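Local coordinates for protein proteasome accessory factor B/C (PafBC) (Paenarthrobacter aurescens, PDB 6SJ9) that regulates transcription in the bacterial DNA damage response, probably binding DNA through winged helix-turn-helix domains and receiving a signal through its WYL domains, at residues Thr99-Ala104 with Ala431-Gly436; Ala104-Glu109 with Leu385-Cys390; Arg142-Gly147 with Ala600-Ala605; Leu349-Gln354 with Phe374-Lys379; Leu437-Asp442 with Pro575-Thr580. One frame throughout, in Å; residues are numbered along the deposited sequence.

Interaction 1: residues Thr99-Ala104 with Ala431-Gly436; sequences TVLLLA and AALLTG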
# COMPACT_ATOMS: atom_id res chain seq x y z
N THR A 99 4.70 -11.29 -0.89
CA THR A 99 3.89 -10.71 0.18
C THR A 99 4.62 -9.58 0.89
O THR A 99 4.05 -8.53 1.12
CB THR A 99 3.48 -11.80 1.19
OG1 THR A 99 2.91 -12.90 0.49
CG2 THR A 99 2.48 -11.25 2.20
N VAL A 100 5.92 -9.76 1.16
CA VAL A 100 6.72 -8.67 1.73
C VAL A 100 6.68 -7.47 0.81
O VAL A 100 6.44 -6.33 1.24
CB VAL A 100 8.17 -9.13 1.92
CG1 VAL A 100 9.04 -7.87 2.32
CG2 VAL A 100 8.24 -10.22 2.92
N LEU A 101 6.85 -7.72 -0.48
CA LEU A 101 6.84 -6.66 -1.46
C LEU A 101 5.54 -5.89 -1.43
O LEU A 101 5.50 -4.71 -1.79
CB LEU A 101 7.10 -7.27 -2.83
CG LEU A 101 7.56 -6.30 -3.87
CD1 LEU A 101 8.86 -5.76 -3.40
CD2 LEU A 101 7.68 -7.06 -5.12
N LEU A 102 4.45 -6.56 -1.07
CA LEU A 102 3.14 -5.94 -0.98
C LEU A 102 3.07 -4.93 0.15
O LEU A 102 2.52 -3.83 -0.01
CB LEU A 102 2.12 -7.05 -0.74
CG LEU A 102 0.67 -6.72 -0.54
CD1 LEU A 102 0.26 -5.65 -1.53
CD2 LEU A 102 -0.11 -8.04 -0.81
N LEU A 103 3.68 -5.24 1.28
CA LEU A 103 3.71 -4.29 2.38
C LEU A 103 4.59 -3.11 1.99
O LEU A 103 4.25 -1.96 2.26
CB LEU A 103 4.21 -5.00 3.66
CG LEU A 103 4.20 -4.17 4.91
CD1 LEU A 103 2.88 -3.53 5.12
CD2 LEU A 103 4.65 -5.06 6.13
N ALA A 104 5.71 -3.39 1.32
CA ALA A 104 6.60 -2.33 0.89
C ALA A 104 5.89 -1.35 -0.04
O ALA A 104 6.10 -0.14 0.04
CB ALA A 104 7.81 -2.96 0.17
N ALA A 431 12.62 1.21 -7.90
CA ALA A 431 13.11 2.18 -6.94
C ALA A 431 12.04 2.50 -5.91
O ALA A 431 12.34 2.59 -4.71
CB ALA A 431 13.56 3.48 -7.62
N ALA A 432 10.80 2.69 -6.36
CA ALA A 432 9.72 3.00 -5.41
C ALA A 432 9.59 1.90 -4.37
O ALA A 432 9.51 2.15 -3.16
CB ALA A 432 8.39 3.19 -6.15
N LEU A 433 9.58 0.65 -4.85
CA LEU A 433 9.44 -0.50 -3.97
C LEU A 433 10.64 -0.63 -3.02
O LEU A 433 10.46 -0.99 -1.84
CB LEU A 433 9.24 -1.76 -4.81
CG LEU A 433 7.90 -1.88 -5.55
CD1 LEU A 433 8.01 -2.95 -6.58
CD2 LEU A 433 6.83 -2.21 -4.58
N LEU A 434 11.85 -0.35 -3.50
CA LEU A 434 13.04 -0.39 -2.65
C LEU A 434 12.94 0.60 -1.52
O LEU A 434 13.52 0.39 -0.45
CB LEU A 434 14.31 -0.08 -3.43
CG LEU A 434 14.80 -1.31 -4.17
CD1 LEU A 434 15.84 -0.94 -5.21
CD2 LEU A 434 15.36 -2.29 -3.10
N THR A 435 12.27 1.71 -1.75
CA THR A 435 12.10 2.64 -0.65
C THR A 435 11.25 2.03 0.45
O THR A 435 11.57 2.17 1.64
CB THR A 435 11.49 3.93 -1.17
OG1 THR A 435 12.42 4.46 -2.12
CG2 THR A 435 11.35 4.93 -0.00
N GLY A 436 10.16 1.34 0.08
CA GLY A 436 9.33 0.68 1.09
C GLY A 436 10.10 -0.46 1.75
O GLY A 436 10.00 -0.65 2.97
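The methyl group of Ala-104 lies over the backbone of the last turn of segment 431-436: Ala-104 CB is 3.7 Å from Gly-436 C and 3.9 Å from Leu-433 O. Gly-436 has no side chain to hold the helices apart, and its CA stands only 4.1 Å from the CA of Ala-104. From that position Gly-436 CA meets Ala-104 O at 3.5 Å, with an angle of 166° at the hydrogen, the geometry of a nearly straight CA-H...O contact. No conventional hydrogen bond crosses the interface. One turn earlier the spacing is set by leucines. Leu-433 places CG anti to its own carbonyl carbon (chi1 -70°), which sends the CD2 branch across to Leu-101, 4.0 Å from the backbone O and 4.2 Å from the side-chain CG of that residue. The two short segments cross almost perpendicularly, at 91°, with their axes approaching to 8.7 Å. At such an angle close contact is confined to a small patch, here an alanine set against a glycine and flanked by a leucine pair. All four touching residues are buried. In Thr-435, OG1 and the backbone N reach Ala-431 O from opposite faces of the carbonyl plane, and OG1 has a further, weak bond to Ala-476 O. Around the crossing, Leu-437 covers Val-100, Leu-101 and Ala-104; Phe-425 packs on both Leu-101 and Leu-433; helix 457-469 packs on both crossing helices, and Leu-103 meets Leu-349 and Leu-353 of helix 346-360.

Interaction 2: residues Ala104-Glu109 with Leu385-Cys390; sequences AAQLWE and LKILIC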
# COMPACT_ATOMS: atom_id res chain seq x y z
N ALA A 104 5.71 -3.39 1.32
CA ALA A 104 6.60 -2.33 0.89
C ALA A 104 5.89 -1.35 -0.04
O ALA A 104 6.10 -0.14 0.04
CB ALA A 104 7.81 -2.96 0.17
N ALA A 105 5.08 -1.85 -0.95
CA ALA A 105 4.38 -0.96 -1.88
C ALA A 105 3.41 -0.08 -1.14
O ALA A 105 3.20 1.08 -1.52
CB ALA A 105 3.63 -1.80 -2.96
N GLN A 106 2.83 -0.60 -0.04
CA GLN A 106 1.96 0.25 0.75
C GLN A 106 2.75 1.35 1.43
O GLN A 106 2.24 2.48 1.58
CB GLN A 106 1.22 -0.58 1.80
CG GLN A 106 0.18 -1.52 1.23
CD GLN A 106 -0.65 -2.21 2.36
OE1 GLN A 106 -1.35 -1.53 3.16
NE2 GLN A 106 -0.61 -3.54 2.41
N LEU A 107 3.97 1.04 1.89
CA LEU A 107 4.73 2.13 2.53
C LEU A 107 5.09 3.20 1.51
O LEU A 107 5.05 4.38 1.82
CB LEU A 107 5.99 1.59 3.20
CG LEU A 107 5.74 0.56 4.33
CD1 LEU A 107 7.04 0.40 5.07
CD2 LEU A 107 4.58 0.93 5.35
N TRP A 108 5.50 2.78 0.31
CA TRP A 108 5.91 3.73 -0.71
C TRP A 108 4.77 4.70 -1.01
O TRP A 108 4.97 5.92 -1.11
CB TRP A 108 6.31 2.99 -2.01
CG TRP A 108 6.24 3.96 -3.17
CD1 TRP A 108 5.28 4.02 -4.13
CD2 TRP A 108 7.16 5.03 -3.45
NE1 TRP A 108 5.54 5.05 -4.99
CE2 TRP A 108 6.69 5.68 -4.60
CE3 TRP A 108 8.32 5.50 -2.82
CZ2 TRP A 108 7.34 6.79 -5.16
CZ3 TRP A 108 8.99 6.61 -3.38
CH2 TRP A 108 8.49 7.24 -4.55
N GLU A 109 3.57 4.14 -1.17
CA GLU A 109 2.41 4.95 -1.50
C GLU A 109 2.19 6.02 -0.45
O GLU A 109 1.98 7.19 -0.80
CB GLU A 109 1.18 4.03 -1.64
CG GLU A 109 -0.14 4.76 -1.68
CD GLU A 109 -1.26 3.89 -2.21
OE1 GLU A 109 -1.17 3.35 -3.33
OE2 GLU A 109 -2.24 3.70 -1.47
N LEU A 385 -4.12 -8.88 9.03
CA LEU A 385 -4.13 -9.55 7.74
C LEU A 385 -4.87 -8.72 6.71
O LEU A 385 -4.47 -8.72 5.54
CB LEU A 385 -4.75 -10.96 7.85
CG LEU A 385 -3.89 -11.95 8.62
CD1 LEU A 385 -4.61 -13.23 8.95
CD2 LEU A 385 -2.68 -12.30 7.77
N LYS A 386 -5.95 -8.03 7.10
CA LYS A 386 -6.65 -7.17 6.15
C LYS A 386 -5.74 -6.04 5.66
O LYS A 386 -5.78 -5.67 4.49
CB LYS A 386 -7.93 -6.58 6.79
CG LYS A 386 -9.12 -7.62 6.92
CD LYS A 386 -10.19 -7.13 7.95
CE LYS A 386 -10.70 -5.66 7.70
NZ LYS A 386 -11.58 -5.22 8.87
N ILE A 387 -4.94 -5.45 6.55
CA ILE A 387 -3.99 -4.43 6.12
C ILE A 387 -3.00 -5.03 5.13
O ILE A 387 -2.70 -4.44 4.09
CB ILE A 387 -3.24 -3.84 7.32
CG1 ILE A 387 -4.19 -3.01 8.18
CG2 ILE A 387 -2.05 -2.94 6.80
CD1 ILE A 387 -3.71 -2.85 9.59
N LEU A 388 -2.51 -6.24 5.43
CA LEU A 388 -1.44 -6.82 4.65
C LEU A 388 -1.93 -7.32 3.28
O LEU A 388 -1.30 -7.03 2.24
CB LEU A 388 -0.79 -7.99 5.42
CG LEU A 388 0.30 -8.77 4.66
CD1 LEU A 388 1.47 -7.82 4.45
CD2 LEU A 388 0.80 -10.01 5.44
N ILE A 389 -3.02 -8.08 3.24
CA ILE A 389 -3.36 -8.81 2.01
C ILE A 389 -4.74 -8.48 1.47
O ILE A 389 -5.13 -9.08 0.47
CB ILE A 389 -3.26 -10.34 2.20
CG1 ILE A 389 -4.29 -10.80 3.23
CG2 ILE A 389 -1.91 -10.83 2.55
CD1 ILE A 389 -4.35 -12.31 3.33
N CYS A 390 -5.51 -7.63 2.14
CA CYS A 390 -6.86 -7.26 1.68
C CYS A 390 -6.95 -5.78 1.36
O CYS A 390 -8.02 -5.18 1.45
CB CYS A 390 -7.94 -7.63 2.73
SG CYS A 390 -7.87 -9.37 3.27
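Gln-106 spans the gap to the backbone of Ile-387 by itself, across a CA-CA separation of 8.8 Å at the nearest pair, Gln-106 and Leu-388. Its chi1 of -69° sets CG anti to the carbonyl carbon, and the chain then runs out extended, carrying the amide to the last turn of helix 378-389. There NE2 donates to Ile-387 O at 2.8 Å, with an N-H...O angle of 155°. The acceptor is nearly in the amide plane, whereas the donor is tilted from the plane of the carbonyl. Gln-106 OE1 stands 3.3 Å from the same Ile-387 O without bonding it, and 4.0 Å from Ile-387 CG2, the two side chains crossing at about a right angle. That CG2 branch lies anti to the backbone N of its residue; CG1 lies beside the N, anti to the carbonyl carbon.

Helices 346-360, 367-374 and 378-389 and the hairpin of strands 404-407 and 410-413 form a winged helix-turn-helix, so the glutamine joins helix 95-118 to the end of its third helix. Ser-391 OG also bonds Ile-387 O, though it is shared with Lys-386 O. Arg-142 packs against Gln-106, while Ile-387 packs against Gln-348 and Met-352.

Interaction 3: residues Arg142-Gly147 with Ala600-Ala605; sequences RIKPAG and ADDYYA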
# COMPACT_ATOMS: atom_id res chain seq x y z
N ARG A 142 -6.77 3.26 -4.89
CA ARG A 142 -6.64 1.98 -4.24
C ARG A 142 -7.97 1.25 -4.35
O ARG A 142 -8.99 1.70 -3.79
CB ARG A 142 -6.19 2.15 -2.79
CG ARG A 142 -5.83 0.82 -2.18
CD ARG A 142 -4.51 0.35 -2.72
NE ARG A 142 -3.39 1.04 -2.10
CZ ARG A 142 -2.38 0.40 -1.52
NH1 ARG A 142 -1.38 1.09 -0.97
NH2 ARG A 142 -2.38 -0.93 -1.47
N ILE A 143 -7.98 0.16 -5.10
CA ILE A 143 -9.17 -0.64 -5.29
C ILE A 143 -9.05 -1.84 -4.39
O ILE A 143 -8.15 -2.65 -4.56
CB ILE A 143 -9.36 -1.08 -6.73
CG1 ILE A 143 -9.25 0.12 -7.68
CG2 ILE A 143 -10.72 -1.83 -6.82
CD1 ILE A 143 -10.37 1.08 -7.62
N LYS A 144 -9.91 -1.94 -3.40
CA LYS A 144 -9.77 -3.05 -2.49
C LYS A 144 -11.15 -3.58 -2.16
O LYS A 144 -12.14 -2.88 -2.36
CB LYS A 144 -8.99 -2.59 -1.25
CG LYS A 144 -9.73 -1.66 -0.38
CD LYS A 144 -9.21 -1.68 1.05
CE LYS A 144 -8.82 -0.27 1.46
NZ LYS A 144 -7.34 0.03 1.52
N PRO A 145 -11.26 -4.84 -1.74
CA PRO A 145 -12.57 -5.34 -1.33
C PRO A 145 -12.99 -4.58 -0.09
O PRO A 145 -12.16 -4.23 0.74
CB PRO A 145 -12.32 -6.82 -1.04
CG PRO A 145 -10.87 -6.86 -0.61
CD PRO A 145 -10.20 -5.84 -1.54
N ALA A 146 -14.29 -4.29 -0.00
CA ALA A 146 -14.88 -3.59 1.13
C ALA A 146 -14.53 -4.25 2.47
O ALA A 146 -14.69 -5.46 2.64
CB ALA A 146 -16.40 -3.55 0.96
N GLY A 147 -14.00 -3.45 3.41
CA GLY A 147 -13.67 -4.00 4.72
C GLY A 147 -14.88 -4.61 5.42
O GLY A 147 -14.75 -5.64 6.10
N ALA A 600 -13.49 3.97 7.68
CA ALA A 600 -13.08 4.60 8.94
C ALA A 600 -11.82 3.96 9.50
O ALA A 600 -11.07 4.63 10.23
CB ALA A 600 -14.20 4.53 10.00
N ASP A 601 -11.61 2.66 9.24
CA ASP A 601 -10.36 2.01 9.65
C ASP A 601 -9.20 2.36 8.72
O ASP A 601 -8.08 2.65 9.18
CB ASP A 601 -10.57 0.50 9.66
CG ASP A 601 -11.43 0.02 10.83
OD1 ASP A 601 -11.40 0.62 11.94
OD2 ASP A 601 -12.17 -0.96 10.58
N ASP A 602 -9.45 2.34 7.42
CA ASP A 602 -8.41 2.66 6.46
C ASP A 602 -7.81 4.04 6.73
O ASP A 602 -6.62 4.24 6.50
CB ASP A 602 -8.99 2.60 5.04
CG ASP A 602 -9.49 1.22 4.66
OD1 ASP A 602 -9.21 0.23 5.40
OD2 ASP A 602 -10.24 1.12 3.67
N TYR A 603 -8.60 4.99 7.25
CA TYR A 603 -8.09 6.33 7.50
C TYR A 603 -7.94 6.64 8.99
O TYR A 603 -7.85 7.81 9.37
CB TYR A 603 -8.99 7.34 6.78
CG TYR A 603 -8.81 7.25 5.25
CD1 TYR A 603 -9.49 6.28 4.50
CD2 TYR A 603 -7.92 8.08 4.56
CE1 TYR A 603 -9.31 6.15 3.10
CE2 TYR A 603 -7.74 7.96 3.15
CZ TYR A 603 -8.44 6.99 2.43
OH TYR A 603 -8.27 6.85 1.05
N TYR A 604 -7.88 5.60 9.83
CA TYR A 604 -7.55 5.74 11.26
C TYR A 604 -8.42 6.82 11.92
O TYR A 604 -7.91 7.71 12.59
CB TYR A 604 -6.06 6.04 11.48
CG TYR A 604 -5.15 5.33 10.48
CD1 TYR A 604 -4.94 3.96 10.55
CD2 TYR A 604 -4.56 6.04 9.43
CE1 TYR A 604 -4.15 3.30 9.62
CE2 TYR A 604 -3.77 5.40 8.49
CZ TYR A 604 -3.57 4.02 8.60
OH TYR A 604 -2.78 3.42 7.65
N ALA A 605 -9.73 6.71 11.75
CA ALA A 605 -10.64 7.74 12.22
C ALA A 605 -10.36 8.15 13.67
O ALA A 605 -10.18 7.32 14.55
CB ALA A 605 -12.07 7.23 12.12
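Over one face of the Asp-602 carboxylate comes the end of Lys-144: both CE and NZ stand well above the plane of the carboxyl group and nearer OD2 than OD1. The other flat group here, the Tyr-604 ring, has Asp-602 O on one face, 3.6 Å above its plane and offset toward the rim. Lys-144 NZ is 3.8 Å from Asp-602 OD2, a long salt bridge with no hydrogen bond. Lys-144 CE is nearer, 3.0 Å from the same Asp-602 OD2, which is tight for a carbon and makes the exact placement of this tail doubtful. Its chi3 of 124° and chi4 of -105° both depart from staggered values; the chain bends at both torsions, and the two side chains come from opposite directions. The firmer partner of the carboxylate lies beyond these segments: Asp-602 OD1 makes a salt bridge with Arg-341 NH1, and the lysine adds a loose second charge.

The contact is at the surface, joining the loop that leads into helix 147-159 to the end of the short helix 599-602. That helix closes in a Schellman motif: Tyr-604, with positive phi, is the C-prime residue, and Ala-605 N bonds Ala-600 O while Tyr-604 N bonds Asp-601 O.

Interaction 4: residues Leu349-Gln354 with Phe374-Lys379; sequences LARMLQ and FGISRK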
# COMPACT_ATOMS: atom_id res chain seq x y z
N LEU A 349 4.04 -3.53 12.09
CA LEU A 349 4.74 -3.83 10.85
C LEU A 349 5.65 -5.03 11.03
O LEU A 349 5.67 -5.91 10.17
CB LEU A 349 5.57 -2.65 10.38
CG LEU A 349 4.63 -1.54 9.91
CD1 LEU A 349 5.49 -0.37 9.93
CD2 LEU A 349 3.99 -1.74 8.53
N ALA A 350 6.37 -5.09 12.15
CA ALA A 350 7.25 -6.23 12.38
C ALA A 350 6.44 -7.51 12.52
O ALA A 350 6.82 -8.54 11.97
CB ALA A 350 8.09 -6.01 13.64
N ARG A 351 5.31 -7.46 13.23
CA ARG A 351 4.47 -8.65 13.34
C ARG A 351 3.95 -9.10 11.98
O ARG A 351 3.95 -10.29 11.67
CB ARG A 351 3.33 -8.39 14.32
CG ARG A 351 2.34 -9.56 14.47
CD ARG A 351 1.38 -9.35 15.63
NE ARG A 351 0.41 -8.28 15.32
CZ ARG A 351 0.33 -7.12 15.96
NH1 ARG A 351 1.15 -6.87 16.97
NH2 ARG A 351 -0.59 -6.22 15.61
N MSE A 352 3.50 -8.17 11.15
CA MSE A 352 3.02 -8.53 9.81
C MSE A 352 4.09 -9.20 8.99
O MSE A 352 3.75 -10.13 8.27
CB MSE A 352 2.46 -7.33 9.00
CG MSE A 352 1.14 -6.88 9.51
SE MSE A 352 0.36 -5.21 8.72
CE MSE A 352 1.63 -3.93 9.39
N LEU A 353 5.35 -8.77 9.10
CA LEU A 353 6.40 -9.51 8.41
C LEU A 353 6.46 -10.96 8.90
O LEU A 353 6.71 -11.87 8.12
CB LEU A 353 7.75 -8.82 8.61
CG LEU A 353 7.89 -7.51 7.84
CD1 LEU A 353 9.18 -6.90 8.24
CD2 LEU A 353 7.85 -7.76 6.33
N GLN A 354 6.25 -11.17 10.21
CA GLN A 354 6.33 -12.48 10.83
C GLN A 354 5.10 -13.32 10.56
O GLN A 354 5.10 -14.51 10.88
CB GLN A 354 6.54 -12.33 12.35
CG GLN A 354 7.95 -11.90 12.70
CD GLN A 354 8.05 -11.35 14.10
OE1 GLN A 354 7.30 -11.72 14.99
NE2 GLN A 354 8.93 -10.36 14.27
N PHE A 374 1.09 -14.58 19.31
CA PHE A 374 1.52 -13.19 19.40
C PHE A 374 0.89 -12.42 20.57
O PHE A 374 1.25 -11.25 20.78
CB PHE A 374 1.21 -12.45 18.07
CG PHE A 374 2.16 -12.81 16.97
CD1 PHE A 374 3.44 -12.31 16.96
CD2 PHE A 374 1.78 -13.66 15.99
CE1 PHE A 374 4.32 -12.66 15.97
CE2 PHE A 374 2.64 -14.01 15.00
CZ PHE A 374 3.93 -13.51 15.00
N GLY A 375 -0.02 -13.03 21.32
CA GLY A 375 -0.57 -12.34 22.48
C GLY A 375 -1.57 -11.26 22.15
O GLY A 375 -1.74 -10.33 22.93
N ILE A 376 -2.24 -11.37 21.00
CA ILE A 376 -3.24 -10.41 20.59
C ILE A 376 -4.54 -11.14 20.36
O ILE A 376 -4.59 -12.36 20.26
CB ILE A 376 -2.82 -9.63 19.32
CG1 ILE A 376 -2.54 -10.62 18.17
CG2 ILE A 376 -1.59 -8.77 19.66
CD1 ILE A 376 -2.26 -10.00 16.80
N SER A 377 -5.61 -10.36 20.27
CA SER A 377 -6.91 -10.95 20.03
C SER A 377 -7.03 -11.51 18.60
O SER A 377 -6.31 -11.12 17.68
CB SER A 377 -8.02 -9.93 20.30
OG SER A 377 -8.11 -8.95 19.28
N ARG A 378 -8.00 -12.40 18.43
CA ARG A 378 -8.36 -12.90 17.11
C ARG A 378 -8.64 -11.76 16.16
O ARG A 378 -8.13 -11.72 15.03
CB ARG A 378 -9.58 -13.82 17.25
CG ARG A 378 -10.05 -14.46 15.96
CD ARG A 378 -11.40 -15.24 16.10
NE ARG A 378 -12.03 -15.35 14.78
CZ ARG A 378 -12.93 -14.48 14.32
NH1 ARG A 378 -13.35 -13.47 15.10
NH2 ARG A 378 -13.45 -14.63 13.10
N LYS A 379 -9.43 -10.79 16.60
CA LYS A 379 -9.83 -9.69 15.73
C LYS A 379 -8.66 -8.78 15.39
O LYS A 379 -8.60 -8.19 14.30
CB LYS A 379 -10.92 -8.85 16.40
CG LYS A 379 -12.30 -9.47 16.37
CD LYS A 379 -12.91 -9.20 15.03
CE LYS A 379 -14.04 -8.24 15.20
NZ LYS A 379 -15.31 -8.92 15.50
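Arg-351 lays its aliphatic chain over one face of the Phe-374 ring. Its CG is 4.0 Å from the ring centroid of Phe-374 and 14° off the normal, a CH-pi contact, and Arg-351 CD continues at 3.8 Å from Phe-374 CG. At the edge of the same ring, in its plane, Gln-354 OE1 approaches Phe-374 CE1 at 3.3 Å, where the rim is expected to be slightly positive. Amide and ring planes differ by 28°. Arg-351 holds CG anti to its backbone nitrogen (chi1 177°), its methylenes passing along the ring, with a bend at chi3 that turns the guanidinium away from the ring toward Ile-376. Ile-376 CD1 meets Arg-351 NE at 3.5 Å, over a face of that group.

These contacts pack the first helix of the winged helix-turn-helix domain, 346-360, against the turn of its helix-turn-helix unit, between helices 367-374 and 378-389. Gly-375 ends the second helix with positive phi in a Schellman motif. Ile-376 then follows in an extended conformation, facing helix 346-360, and Ser-377 is the N-cap of the third helix, its OG bonded to the backbone N of Ala-380. The turn thus presents Phe-374 and Ile-376 side by side to Arg-351.

Further out, the polar end of Arg-351 is held by Asp-384 OD2, which forms a salt bridge to NE from the third helix. The same Asp-384, together with Leu-381, packs against Ile-376, and the neighbouring Met-352, a selenomethionine, also packs on Asp-384 and Ile-387.

Interaction 5: residues Leu437-Asp442 with Pro575-Thr580; sequences LAMLGD and PARLFT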
# COMPACT_ATOMS: atom_id res chain seq x y z
N LEU A 437 10.91 -1.18 0.96
CA LEU A 437 11.69 -2.25 1.54
C LEU A 437 12.75 -1.71 2.48
O LEU A 437 13.07 -2.36 3.48
CB LEU A 437 12.35 -3.10 0.43
CG LEU A 437 11.34 -3.91 -0.42
CD1 LEU A 437 12.03 -4.43 -1.66
CD2 LEU A 437 10.79 -5.11 0.38
N ALA A 438 13.34 -0.55 2.19
CA ALA A 438 14.37 -0.05 3.09
C ALA A 438 13.78 0.41 4.42
O ALA A 438 14.42 0.26 5.47
CB ALA A 438 15.21 1.03 2.41
N MSE A 439 12.57 0.95 4.41
CA MSE A 439 11.91 1.27 5.68
C MSE A 439 11.64 -0.05 6.45
O MSE A 439 11.92 -0.15 7.65
CB MSE A 439 10.63 2.03 5.43
CG MSE A 439 10.79 3.45 4.90
SE MSE A 439 11.76 4.58 6.24
CE MSE A 439 10.31 5.38 7.21
N LEU A 440 11.10 -1.07 5.76
CA LEU A 440 10.91 -2.37 6.41
C LEU A 440 12.22 -2.91 6.95
O LEU A 440 12.26 -3.50 8.03
CB LEU A 440 10.28 -3.40 5.45
CG LEU A 440 8.83 -3.09 5.05
CD1 LEU A 440 8.30 -4.11 4.02
CD2 LEU A 440 7.94 -3.10 6.32
N GLY A 441 13.31 -2.71 6.20
CA GLY A 441 14.62 -3.18 6.63
C GLY A 441 15.20 -2.40 7.79
O GLY A 441 16.11 -2.90 8.46
N ASP A 442 14.68 -1.22 8.06
CA ASP A 442 15.16 -0.43 9.18
C ASP A 442 14.39 -0.68 10.50
O ASP A 442 14.71 -0.05 11.50
CB ASP A 442 15.14 1.05 8.77
CG ASP A 442 16.01 1.92 9.66
OD1 ASP A 442 17.16 1.48 9.90
OD2 ASP A 442 15.58 3.02 10.09
N PRO A 575 2.76 5.67 16.31
CA PRO A 575 2.76 5.22 14.93
C PRO A 575 4.19 5.11 14.38
O PRO A 575 5.11 5.81 14.80
CB PRO A 575 1.95 6.28 14.20
CG PRO A 575 1.15 7.00 15.30
CD PRO A 575 2.05 6.96 16.48
N ALA A 576 4.35 4.22 13.42
CA ALA A 576 5.60 4.18 12.69
C ALA A 576 5.71 5.45 11.83
O ALA A 576 4.75 6.20 11.65
CB ALA A 576 5.61 2.94 11.81
N ARG A 577 6.89 5.66 11.27
CA ARG A 577 7.25 6.98 10.78
C ARG A 577 6.35 7.47 9.64
O ARG A 577 6.13 8.68 9.52
CB ARG A 577 8.70 6.98 10.33
CG ARG A 577 9.65 7.11 11.47
CD ARG A 577 11.10 6.99 10.94
NE ARG A 577 11.45 5.60 10.65
CZ ARG A 577 12.70 5.19 10.38
NH1 ARG A 577 13.71 6.06 10.37
NH2 ARG A 577 12.94 3.90 10.13
N LEU A 578 5.88 6.59 8.75
CA LEU A 578 5.01 7.02 7.66
C LEU A 578 3.55 7.12 8.09
O LEU A 578 2.69 7.31 7.22
CB LEU A 578 5.10 6.05 6.46
CG LEU A 578 6.44 6.14 5.76
CD1 LEU A 578 6.58 5.12 4.64
CD2 LEU A 578 6.55 7.59 5.20
N PHE A 579 3.24 6.89 9.36
CA PHE A 579 1.86 6.85 9.82
C PHE A 579 1.49 7.91 10.87
O PHE A 579 0.32 7.97 11.28
CB PHE A 579 1.57 5.44 10.34
CG PHE A 579 1.62 4.36 9.26
CD1 PHE A 579 2.80 3.72 8.97
CD2 PHE A 579 0.50 4.07 8.49
CE1 PHE A 579 2.88 2.73 8.01
CE2 PHE A 579 0.53 3.04 7.52
CZ PHE A 579 1.74 2.38 7.26
N THR A 580 2.43 8.73 11.33
CA THR A 580 2.08 9.77 12.32
C THR A 580 1.19 10.83 11.67
O THR A 580 1.29 11.06 10.47
CB THR A 580 3.33 10.42 12.92
OG1 THR A 580 4.17 10.93 11.88
CG2 THR A 580 4.14 9.43 13.72
O HOH W 1 11.44 1.51 9.99
O HOH W 2 16.45 5.33 10.17
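Near the C-terminal end of helix 427-441, Met-439 and Asp-442 receive Arg-577 from the loop that leads to strand 586-592. Arg-577 NH2 donates to Asp-442 OD2 at 2.8 Å with an N-H...O angle of 163°. The bond is single-pronged: it uses the anti lone pair of OD2, the oxygen lies 11° out of the guanidinium plane, and the two flat groups are 36° apart. Two waters lie in that plane at its edge. One accepts from Arg-577 NH2 and lies 2.9 Å from Met-439 O, to which it may donate, a possible link from the arginine to a backbone carbonyl of the last turn. The other accepts from NH1; its approach to Asp-442 OD2 is so short, 2.5 Å, that a bond there is doubtful.

One face of the guanidinium is met by selenomethionine Met-439, whose bends at chi2 and chi3 bring SE over the rim, 4.1 Å above the plane, and CE to 3.6 Å from Arg-577 NE. The same Met-439 CE is 4.2 Å from Leu-578 CG.

Tyr-528 adds a cation-pi contact, while Arg-526 brings a like charge close to NH2, which Asp-442 probably offsets. Bonded at its edge and packed on a face, the arginine ties the C-terminal part of helix 427-441 to the loop entering a four-stranded antiparallel sheet with the 2-3-1-4 strand order of a ferredoxin-like fold.

Overall arrangement
Interaction 1 is the fully buried contact: apolar, without hydrogen bonds, and based on small residues where helix 95-118 crosses helix 427-441. Interaction 2 shares Ala-104 and helix 95-118 but is partly buried, and relies on one side-chain-to-backbone bond. Interaction 5 takes up helix 427-441 again further along and adds charge and water. Interactions 3 and 4 are at the surface; the first is a loose ion pair, the second CH-pi and apolar packing. Helix 378-389 serves both 2 and 4, while 3 joins 2 through the Glu-109 to Arg-142 salt bridge and touches 5 through Tyr-604 and Phe-579. Interactions 3 and 4 do not touch.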